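Local coordinates for hypothetical protein (Bacteroides caccae, PDB 4M8R) that is of unknown function but belongs to the DUF4784 family, joining an N-terminal Ig-like domain to a WD40-like, beta-propeller-type domain, at residues S203-Q211 with Y220-Q228; A301-A312 with Y323-S334. One frame throughout, in Å; residues are numbered along the deposited sequence.

Both contacts lie in the WD40-like part of the chain and join consecutive antiparallel strands. Their centres are about 21 Å apart. Contact 1 comes wholly earlier in the chain than contact 2. It pairs strands 208-212 and 217-221, about 8 Å from the centre of the chain. Contact 2 pairs strands 303-310 and 325-333 in another sheet, about 19 Å from that centre. They meet where Gly-204 CA packs on Tyr-323 CD2 at 3.7 Å. Asn-268 also ties them: its ND2 hydrogen-bonds to Ser-203 O and its OD1 to Lys-325 NZ. No active site is known. Each contact has a bound 1,2-ethanediol, and a phosphate ion lies about 4 Å from the Tyr-220 side chain; all probably come from crystallisation.

Contact 1. Residues S203-Q211 with Y220-Q228; sequences SGNDIAAIQ and YNVSAGLEQ. With EDO (1,2-ethanediol), chain G.
The open end of the beta hairpin formed by strands 208-212 and 217-221 makes this contact. Ala-209 and Tyr-220 form an antiparallel hydrogen-bonded pair, with both backbone bonds at 2.8 Å, from Ala-209 N to Tyr-220 O and from Tyr-220 N to Ala-209 O. Val-222 N carries the backbone pairing one step further to Ile-207 O (3.1 Å), and side chains join in there. Ser-223 OG accepts the N-H of Ile-207 at 2.9 Å in a nearly straight bond (172°). Its chi1 of 64° sets OG between its own backbone N and carbonyl carbon, facing Ile-207. Asn-221 ND2 donates to Asp-206 OD2 at 3.0 Å. The donor comes from above the carboxylate plane, and amide and carboxylate stand 83° apart. Asn-221 OD1 accepts from Ser-223 N and Ala-224 N, so both ends of the amide are held. A water joins Asp-206 OD2 to Ser-223 OG. With an alanine in place of Asn-221, the N-H groups of Ser-223 and Ala-224 are likely to lose this acceptor, and Asp-206 OD2 its amide donor. Gln-211 OE1 sits over one face of the Tyr-220 ring, 3.3 Å from Tyr-220 CG; Gln-211 NE2 hydrogen-bonds to Ser-190 OG and Thr-196 OG1. Ala-209 CB packs on Val-222 CG1 at 3.8 Å. Asp-206 and Asn-221 also pack against a second subunit. The chain leaves the hairpin through an Asx turn at Asn-221, widened to an Asx motif by Ala-224 N.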
loop_
_atom_site.group_PDB
_atom_site.type_symbol
_atom_site.label_atom_id
_atom_site.label_comp_id
_atom_site.label_asym_id
_atom_site.label_seq_id
_atom_site.Cartn_x
_atom_site.Cartn_y
_atom_site.Cartn_z
ATOM N N SER A 203 -18.449 7.549 -2.362
ATOM C CA SER A 203 -18.100 6.265 -1.742
ATOM C C SER A 203 -16.602 6.167 -1.499
ATOM O O SER A 203 -16.168 5.570 -0.518
ATOM C CB SER A 203 -18.557 5.080 -2.595
ATOM O OG SER A 203 -17.880 5.042 -3.836
ATOM N N GLY A 204 -15.821 6.761 -2.390
ATOM C CA GLY A 204 -14.370 6.728 -2.278
ATOM C C GLY A 204 -13.732 6.520 -3.636
ATOM O O GLY A 204 -12.909 7.330 -4.072
ATOM N N ASN A 205 -14.114 5.438 -4.312
ATOM C CA ASN A 205 -13.557 5.139 -5.625
ATOM C C ASN A 205 -14.542 4.434 -6.559
ATOM O O ASN A 205 -14.146 3.639 -7.415
ATOM C CB ASN A 205 -12.271 4.314 -5.464
ATOM C CG ASN A 205 -11.225 4.660 -6.510
ATOM O OD1 ASN A 205 -10.738 5.794 -6.560
ATOM N ND2 ASN A 205 -10.879 3.691 -7.356
ATOM N N ASP A 206 -15.825 4.744 -6.407
ATOM C CA ASP A 206 -16.871 4.146 -7.243
ATOM C C ASP A 206 -18.012 5.131 -7.445
ATOM O O ASP A 206 -18.255 5.983 -6.593
ATOM C CB ASP A 206 -17.417 2.862 -6.605
ATOM C CG ASP A 206 -16.359 1.771 -6.466
ATOM O OD1 ASP A 206 -15.638 1.761 -5.437
ATOM O OD2 ASP A 206 -16.254 0.916 -7.375
ATOM N N ILE A 207 -18.687 5.024 -8.585
ATOM C CA ILE A 207 -19.921 5.751 -8.826
ATOM C C ILE A 207 -21.046 4.739 -8.736
ATOM O O ILE A 207 -21.025 3.717 -9.427
ATOM C CB ILE A 207 -19.988 6.383 -10.231
ATOM C CG1 ILE A 207 -18.743 7.221 -10.535
ATOM C CG2 ILE A 207 -21.250 7.226 -10.366
ATOM C CD1 ILE A 207 -18.577 8.449 -9.673
ATOM N N ALA A 208 -22.023 5.023 -7.882
ATOM C CA ALA A 208 -23.183 4.158 -7.738
ATOM C C ALA A 208 -24.369 4.771 -8.455
ATOM O O ALA A 208 -24.321 5.916 -8.883
ATOM C CB ALA A 208 -23.505 3.942 -6.267
ATOM N N ALA A 209 -25.436 3.997 -8.593
ATOM C CA ALA A 209 -26.679 4.517 -9.142
ATOM C C ALA A 209 -27.868 3.785 -8.537
ATOM O O ALA A 209 -27.801 2.581 -8.292
ATOM C CB ALA A 209 -26.688 4.386 -10.655
ATOM N N ILE A 210 -28.941 4.525 -8.278
ATOM C CA ILE A 210 -30.185 3.936 -7.816
ATOM C C ILE A 210 -31.037 3.683 -9.058
ATOM O O ILE A 210 -31.386 4.616 -9.777
ATOM C CB ILE A 210 -30.907 4.856 -6.813
ATOM C CG1 ILE A 210 -30.012 5.102 -5.591
ATOM C CG2 ILE A 210 -32.220 4.235 -6.369
ATOM C CD1 ILE A 210 -30.440 6.259 -4.714
ATOM N N GLN A 211 -31.344 2.418 -9.318
ATOM C CA GLN A 211 -32.023 2.029 -10.551
ATOM C C GLN A 211 -33.149 1.056 -10.281
ATOM O O GLN A 211 -33.130 0.333 -9.286
ATOM C CB GLN A 211 -31.041 1.383 -11.518
ATOM C CG GLN A 211 -29.890 2.279 -11.927
ATOM C CD GLN A 211 -29.002 1.615 -12.956
ATOM O OE1 GLN A 211 -28.416 0.563 -12.696
ATOM N NE2 GLN A 211 -28.890 2.227 -14.131
ATOM N N TYR A 220 -26.820 0.170 -7.384
ATOM C CA TYR A 220 -25.924 -0.469 -8.347
ATOM C C TYR A 220 -24.565 0.211 -8.365
ATOM O O TYR A 220 -24.458 1.406 -8.107
ATOM C CB TYR A 220 -26.482 -0.347 -9.766
ATOM C CG TYR A 220 -27.636 -1.262 -10.112
ATOM C CD1 TYR A 220 -28.911 -1.025 -9.614
ATOM C CD2 TYR A 220 -27.457 -2.334 -10.982
ATOM C CE1 TYR A 220 -29.971 -1.851 -9.950
ATOM C CE2 TYR A 220 -28.510 -3.162 -11.326
ATOM C CZ TYR A 220 -29.761 -2.917 -10.813
ATOM O OH TYR A 220 -30.797 -3.747 -11.154
ATOM N N ASN A 221 -23.537 -0.558 -8.704
ATOM C CA ASN A 221 -22.245 -0.000 -9.057
ATOM C C ASN A 221 -22.172 0.099 -10.567
ATOM O O ASN A 221 -22.205 -0.912 -11.256
ATOM C CB ASN A 221 -21.118 -0.889 -8.550
ATOM C CG ASN A 221 -19.752 -0.285 -8.794
ATOM O OD1 ASN A 221 -19.490 0.282 -9.854
ATOM N ND2 ASN A 221 -18.879 -0.386 -7.804
ATOM N N VAL A 222 -22.061 1.317 -11.085
ATOM C CA VAL A 222 -22.086 1.533 -12.531
ATOM C C VAL A 222 -20.762 2.025 -13.080
ATOM O O VAL A 222 -20.678 2.360 -14.255
ATOM C CB VAL A 222 -23.217 2.503 -12.945
ATOM C CG1 VAL A 222 -24.556 1.923 -12.553
ATOM C CG2 VAL A 222 -23.034 3.884 -12.330
ATOM N N SER A 223 -19.732 2.081 -12.240
ATOM C CA SER A 223 -18.411 2.501 -12.697
ATOM C C SER A 223 -17.416 1.338 -12.808
ATOM O O SER A 223 -16.324 1.514 -13.342
ATOM C CB SER A 223 -17.853 3.589 -11.778
ATOM O OG SER A 223 -17.655 3.104 -10.463
ATOM N N ALA A 224 -17.794 0.156 -12.319
ATOM C CA ALA A 224 -16.904 -1.017 -12.352
ATOM C C ALA A 224 -16.333 -1.339 -13.744
ATOM O O ALA A 224 -15.197 -1.799 -13.850
ATOM C CB ALA A 224 -17.617 -2.233 -11.792
ATOM N N GLY A 225 -17.110 -1.092 -14.799
ATOM C CA GLY A 225 -16.642 -1.275 -16.182
ATOM C C GLY A 225 -15.538 -0.314 -16.608
ATOM O O GLY A 225 -14.765 -0.614 -17.511
ATOM N N LEU A 226 -15.458 0.845 -15.960
ATOM C CA LEU A 226 -14.387 1.801 -16.224
ATOM C C LEU A 226 -13.103 1.467 -15.473
ATOM O O LEU A 226 -12.010 1.732 -15.965
ATOM C CB LEU A 226 -14.821 3.208 -15.823
ATOM C CG LEU A 226 -16.053 3.773 -16.529
ATOM C CD1 LEU A 226 -16.392 5.132 -15.941
ATOM C CD2 LEU A 226 -15.828 3.879 -18.028
ATOM N N GLU A 227 -13.228 0.894 -14.278
ATOM C CA GLU A 227 -12.064 0.646 -13.416
ATOM C C GLU A 227 -11.458 -0.734 -13.694
ATOM O O GLU A 227 -11.156 -1.486 -12.769
ATOM C CB GLU A 227 -12.462 0.789 -11.934
ATOM C CG GLU A 227 -12.680 2.230 -11.493
ATOM C CD GLU A 227 -11.377 3.011 -11.388
ATOM O OE1 GLU A 227 -10.663 2.839 -10.374
ATOM O OE2 GLU A 227 -11.066 3.799 -12.311
ATOM N N GLN A 228 -11.245 -1.047 -14.970
ATOM C CA GLN A 228 -11.044 -2.431 -15.391
ATOM C C GLN A 228 -10.382 -2.487 -16.788
ATOM O O GLN A 228 -10.810 -1.787 -17.708
ATOM C CB GLN A 228 -12.419 -3.120 -15.322
ATOM C CG GLN A 228 -12.583 -4.437 -16.045
ATOM C CD GLN A 228 -12.822 -4.292 -17.542
ATOM O OE1 GLN A 228 -12.166 -4.962 -18.327
ATOM N NE2 GLN A 228 -13.758 -3.426 -17.942
HETATM C C1 EDO G . -10.659 4.715 -17.040
HETATM O O1 EDO G . -9.720 4.037 -16.192
HETATM C C2 EDO G . -10.928 3.906 -18.301
HETATM O O2 EDO G . -11.983 4.544 -19.020
HETATM O O HOH W 1 -15.621 1.482 -9.928
#

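Contact 2. Residues A301-A312 with Y323-S334; sequences ADAIIPFYFGMA and YQKKVGYMIYYS. With EDO (1,2-ethanediol), chain H.
Phe-307 lays one face of its ring over the backbone of Gly-328, in a CH-pi contact with Gly-328 CA 4.1 Å from the centroid of the Phe-307 ring. Its chi1 of 64° swings the ring across to the neighbouring strand. The two residues are a hydrogen-bonded pair in the antiparallel ladder of strands 303-310 and 325-333, the first two strands of a four-stranded sheet in the WD40-like domain. On the same face, selenomethionine Met-330 and Ile-305 lie side by side, with Met-330 CE 3.8 Å from Ile-305 CD1. The other face carries Ile-304, Pro-306 and Tyr-329. Ile-304 CG2 and Pro-306 CG both meet the Tyr-329 ring, the latter at Tyr-329 CE1, 3.9 Å away. Tyr-329 OH hydrogen-bonds to Leu-273 O. Tyr-308 CB packs on Val-327 CG1 at 3.7 Å, while Tyr-308 N donates to the bound 1,2-ethanediol. At the far end, Tyr-332 O accepts from both Asp-302 N and Ala-303 N, in a classic beta bulge. Ala-301 CB lies over one face of the Tyr-333 ring. Lys-281 forms a salt bridge with Asp-302 OD1. Asp-302 OD2 uses its anti lone pair to accept Ser-334 N at 2.8 Å, nearly straight at 170°.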
loop_
_atom_site.group_PDB
_atom_site.type_symbol
_atom_site.label_atom_id
_atom_site.label_comp_id
_atom_site.label_asym_id
_atom_site.label_seq_id
_atom_site.Cartn_x
_atom_site.Cartn_y
_atom_site.Cartn_z
ATOM N N ALA A 301 -37.813 23.672 0.613
ATOM C CA ALA A 301 -37.026 24.836 0.199
ATOM C C ALA A 301 -37.074 25.063 -1.312
ATOM O O ALA A 301 -37.684 24.290 -2.048
ATOM C CB ALA A 301 -35.587 24.666 0.659
ATOM N N ASP A 302 -36.424 26.133 -1.762
ATOM C CA ASP A 302 -36.426 26.509 -3.178
ATOM C C ASP A 302 -35.305 25.854 -3.977
ATOM O O ASP A 302 -35.351 25.845 -5.204
ATOM C CB ASP A 302 -36.362 28.030 -3.315
ATOM C CG ASP A 302 -37.585 28.710 -2.735
ATOM O OD1 ASP A 302 -38.706 28.255 -3.031
ATOM O OD2 ASP A 302 -37.425 29.697 -1.985
ATOM N N ALA A 303 -34.298 25.328 -3.283
ATOM C CA ALA A 303 -33.297 24.452 -3.901
ATOM C C ALA A 303 -32.545 23.683 -2.822
ATOM O O ALA A 303 -32.273 24.217 -1.740
ATOM C CB ALA A 303 -32.321 25.245 -4.759
ATOM N N ILE A 304 -32.241 22.419 -3.109
ATOM C CA ILE A 304 -31.488 21.576 -2.191
ATOM C C ILE A 304 -30.494 20.742 -2.986
ATOM O O ILE A 304 -30.878 20.026 -3.912
ATOM C CB ILE A 304 -32.399 20.637 -1.379
ATOM C CG1 ILE A 304 -33.407 21.447 -0.556
ATOM C CG2 ILE A 304 -31.567 19.755 -0.451
ATOM C CD1 ILE A 304 -34.383 20.599 0.228
ATOM N N ILE A 305 -29.221 20.847 -2.620
ATOM C CA ILE A 305 -28.169 20.065 -3.247
ATOM C C ILE A 305 -27.356 19.369 -2.156
ATOM O O ILE A 305 -26.824 20.035 -1.269
ATOM C CB ILE A 305 -27.229 20.958 -4.078
ATOM C CG1 ILE A 305 -28.034 21.816 -5.062
ATOM C CG2 ILE A 305 -26.206 20.106 -4.825
ATOM C CD1 ILE A 305 -27.205 22.865 -5.779
ATOM N N PRO A 306 -27.251 18.030 -2.215
ATOM C CA PRO A 306 -26.386 17.348 -1.263
ATOM C C PRO A 306 -24.909 17.593 -1.569
ATOM O O PRO A 306 -24.546 17.807 -2.726
ATOM C CB PRO A 306 -26.721 15.861 -1.468
ATOM C CG PRO A 306 -27.916 15.816 -2.356
ATOM C CD PRO A 306 -27.897 17.086 -3.140
ATOM N N PHE A 307 -24.068 17.555 -0.542
ATOM C CA PHE A 307 -22.628 17.684 -0.738
ATOM C C PHE A 307 -21.851 16.845 0.260
ATOM O O PHE A 307 -22.410 16.335 1.228
ATOM C CB PHE A 307 -22.202 19.148 -0.609
ATOM C CG PHE A 307 -22.420 19.723 0.763
ATOM C CD1 PHE A 307 -21.482 19.529 1.767
ATOM C CD2 PHE A 307 -23.560 20.454 1.052
ATOM C CE1 PHE A 307 -21.681 20.053 3.033
ATOM C CE2 PHE A 307 -23.760 20.983 2.314
ATOM C CZ PHE A 307 -22.825 20.782 3.307
ATOM N N TYR A 308 -20.556 16.705 0.002
ATOM C CA TYR A 308 -19.645 16.121 0.973
ATOM C C TYR A 308 -18.307 16.835 0.959
ATOM O O TYR A 308 -17.911 17.394 -0.057
ATOM C CB TYR A 308 -19.442 14.629 0.703
ATOM C CG TYR A 308 -18.566 14.299 -0.483
ATOM C CD1 TYR A 308 -19.091 14.239 -1.773
ATOM C CD2 TYR A 308 -17.215 14.015 -0.310
ATOM C CE1 TYR A 308 -18.294 13.918 -2.860
ATOM C CE2 TYR A 308 -16.408 13.694 -1.386
ATOM C CZ TYR A 308 -16.950 13.653 -2.660
ATOM O OH TYR A 308 -16.141 13.343 -3.724
ATOM N N PHE A 309 -17.630 16.818 2.102
ATOM C CA PHE A 309 -16.221 17.194 2.195
ATOM C C PHE A 309 -15.405 15.918 2.372
ATOM O O PHE A 309 -15.683 15.144 3.277
ATOM C CB PHE A 309 -15.967 18.064 3.426
ATOM C CG PHE A 309 -16.510 19.457 3.328
ATOM C CD1 PHE A 309 -17.818 19.731 3.688
ATOM C CD2 PHE A 309 -15.694 20.505 2.922
ATOM C CE1 PHE A 309 -18.312 21.024 3.620
ATOM C CE2 PHE A 309 -16.182 21.799 2.850
ATOM C CZ PHE A 309 -17.495 22.060 3.201
ATOM N N GLY A 310 -14.413 15.701 1.517
ATOM C CA GLY A 310 -13.450 14.621 1.716
ATOM C C GLY A 310 -12.352 15.105 2.644
ATOM O O GLY A 310 -11.601 16.011 2.288
HETATM N N MSE A 311 -12.265 14.517 3.837
HETATM C CA MSE A 311 -11.338 14.990 4.879
HETATM C C MSE A 311 -9.980 14.332 4.814
HETATM O O MSE A 311 -9.092 14.664 5.597
HETATM C CB MSE A 311 -11.962 14.752 6.250
HETATM C CG MSE A 311 -13.345 15.388 6.368
HETATM SE SE MSE A 311 -13.283 17.326 6.050
HETATM C CE MSE A 311 -12.150 17.871 7.567
ATOM N N ALA A 312 -9.815 13.386 3.891
ATOM C CA ALA A 312 -8.506 12.829 3.551
ATOM C C ALA A 312 -8.519 12.415 2.089
ATOM O O ALA A 312 -9.584 12.339 1.473
ATOM C CB ALA A 312 -8.188 11.632 4.425
ATOM N N TYR A 323 -13.397 5.782 3.782
ATOM C CA TYR A 323 -13.248 7.154 3.313
ATOM C C TYR A 323 -13.920 8.118 4.286
ATOM O O TYR A 323 -15.131 8.057 4.480
ATOM C CB TYR A 323 -13.865 7.280 1.917
ATOM C CG TYR A 323 -13.627 8.598 1.221
ATOM C CD1 TYR A 323 -12.375 9.203 1.237
ATOM C CD2 TYR A 323 -14.645 9.223 0.503
ATOM C CE1 TYR A 323 -12.155 10.407 0.588
ATOM C CE2 TYR A 323 -14.430 10.425 -0.153
ATOM C CZ TYR A 323 -13.180 11.016 -0.107
ATOM O OH TYR A 323 -12.938 12.211 -0.753
ATOM N N GLN A 324 -13.128 9.005 4.888
ATOM C CA GLN A 324 -13.604 9.900 5.946
ATOM C C GLN A 324 -14.144 11.214 5.395
ATOM O O GLN A 324 -13.515 11.845 4.554
ATOM C CB GLN A 324 -12.493 10.153 6.964
ATOM C CG GLN A 324 -12.258 8.955 7.874
ATOM C CD GLN A 324 -10.842 8.853 8.400
ATOM O OE1 GLN A 324 -10.624 8.729 9.606
ATOM N NE2 GLN A 324 -9.868 8.881 7.494
ATOM N N LYS A 325 -15.315 11.621 5.873
ATOM C CA LYS A 325 -16.007 12.773 5.303
ATOM C C LYS A 325 -17.115 13.348 6.182
ATOM O O LYS A 325 -17.633 12.687 7.076
ATOM C CB LYS A 325 -16.573 12.415 3.923
ATOM C CG LYS A 325 -17.296 11.088 3.886
ATOM C CD LYS A 325 -17.615 10.609 2.479
ATOM C CE LYS A 325 -17.829 9.101 2.494
ATOM N NZ LYS A 325 -19.092 8.706 1.826
ATOM N N LYS A 326 -17.441 14.608 5.913
ATOM C CA LYS A 326 -18.595 15.279 6.491
ATOM C C LYS A 326 -19.544 15.568 5.341
ATOM O O LYS A 326 -19.130 16.114 4.323
ATOM C CB LYS A 326 -18.171 16.583 7.167
ATOM C CG LYS A 326 -17.286 16.374 8.386
ATOM C CD LYS A 326 -16.471 17.618 8.708
ATOM C CE LYS A 326 -15.450 17.354 9.809
ATOM N NZ LYS A 326 -16.078 17.178 11.148
ATOM N N VAL A 327 -20.808 15.186 5.491
ATOM C CA VAL A 327 -21.793 15.383 4.432
ATOM C C VAL A 327 -22.967 16.209 4.916
ATOM O O VAL A 327 -23.242 16.286 6.111
ATOM C CB VAL A 327 -22.315 14.045 3.869
ATOM C CG1 VAL A 327 -21.150 13.115 3.557
ATOM C CG2 VAL A 327 -23.287 13.382 4.831
ATOM N N GLY A 328 -23.668 16.808 3.964
ATOM C CA GLY A 328 -24.839 17.594 4.284
ATOM C C GLY A 328 -25.598 18.077 3.073
ATOM O O GLY A 328 -25.403 17.588 1.957
ATOM N N TYR A 329 -26.472 19.048 3.322
ATOM C CA TYR A 329 -27.344 19.625 2.316
ATOM C C TYR A 329 -27.115 21.132 2.228
ATOM O O TYR A 329 -27.047 21.815 3.254
ATOM C CB TYR A 329 -28.798 19.388 2.709
ATOM C CG TYR A 329 -29.333 17.994 2.449
ATOM C CD1 TYR A 329 -29.553 17.541 1.153
ATOM C CD2 TYR A 329 -29.682 17.150 3.504
ATOM C CE1 TYR A 329 -30.072 16.280 0.910
ATOM C CE2 TYR A 329 -30.203 15.888 3.269
ATOM C CZ TYR A 329 -30.397 15.459 1.971
ATOM O OH TYR A 329 -30.922 14.207 1.728
HETATM N N MSE A 330 -26.983 21.639 1.003
HETATM C CA MSE A 330 -27.060 23.074 0.747
HETATM C C MSE A 330 -28.526 23.369 0.614
HETATM O O MSE A 330 -29.195 22.790 -0.238
HETATM C CB MSE A 330 -26.330 23.464 -0.536
HETATM C CG MSE A 330 -26.173 24.979 -0.703
HETATM SE SE MSE A 330 -27.855 25.899 -1.206
HETATM C CE MSE A 330 -28.377 24.894 -2.823
ATOM N N ILE A 331 -29.046 24.268 1.451
ATOM C CA ILE A 331 -30.467 24.609 1.438
ATOM C C ILE A 331 -30.649 26.082 1.076
ATOM O O ILE A 331 -30.095 26.955 1.743
ATOM C CB ILE A 331 -31.115 24.307 2.805
ATOM C CG1 ILE A 331 -31.124 22.794 3.036
ATOM C CG2 ILE A 331 -32.537 24.854 2.868
ATOM C CD1 ILE A 331 -31.359 22.395 4.474
ATOM N N TYR A 332 -31.435 26.344 0.029
ATOM C CA TYR A 332 -31.629 27.700 -0.488
ATOM C C TYR A 332 -33.083 28.151 -0.406
ATOM O O TYR A 332 -33.985 27.425 -0.816
ATOM C CB TYR A 332 -31.152 27.787 -1.942
ATOM C CG TYR A 332 -31.557 29.067 -2.648
ATOM C CD1 TYR A 332 -30.831 30.240 -2.472
ATOM C CD2 TYR A 332 -32.667 29.102 -3.487
ATOM C CE1 TYR A 332 -31.197 31.413 -3.110
ATOM C CE2 TYR A 332 -33.043 30.269 -4.130
ATOM C CZ TYR A 332 -32.307 31.423 -3.939
ATOM O OH TYR A 332 -32.686 32.585 -4.577
ATOM N N TYR A 333 -33.294 29.358 0.118
ATOM C CA TYR A 333 -34.603 30.005 0.119
ATOM C C TYR A 333 -34.486 31.331 -0.629
ATOM O O TYR A 333 -33.530 32.080 -0.416
ATOM C CB TYR A 333 -35.081 30.272 1.550
ATOM C CG TYR A 333 -35.377 29.023 2.362
ATOM C CD1 TYR A 333 -36.600 28.365 2.244
ATOM C CD2 TYR A 333 -34.439 28.508 3.260
ATOM C CE1 TYR A 333 -36.878 27.227 2.989
ATOM C CE2 TYR A 333 -34.709 27.374 4.010
ATOM C CZ TYR A 333 -35.927 26.735 3.873
ATOM O OH TYR A 333 -36.200 25.604 4.619
ATOM N N SER A 334 -35.458 31.627 -1.491
ATOM C CA SER A 334 -35.429 32.857 -2.289
ATOM C C SER A 334 -35.782 34.113 -1.483
ATOM O O SER A 334 -35.425 35.218 -1.883
ATOM C CB SER A 334 -36.359 32.748 -3.505
ATOM O OG SER A 334 -36.276 31.472 -4.104
HETATM C C1 EDO H . -21.852 17.236 -4.369
HETATM O O1 EDO H . -22.054 16.995 -5.765
HETATM C C2 EDO H . -20.357 17.197 -4.087
HETATM O O2 EDO H . -20.072 17.542 -2.724
#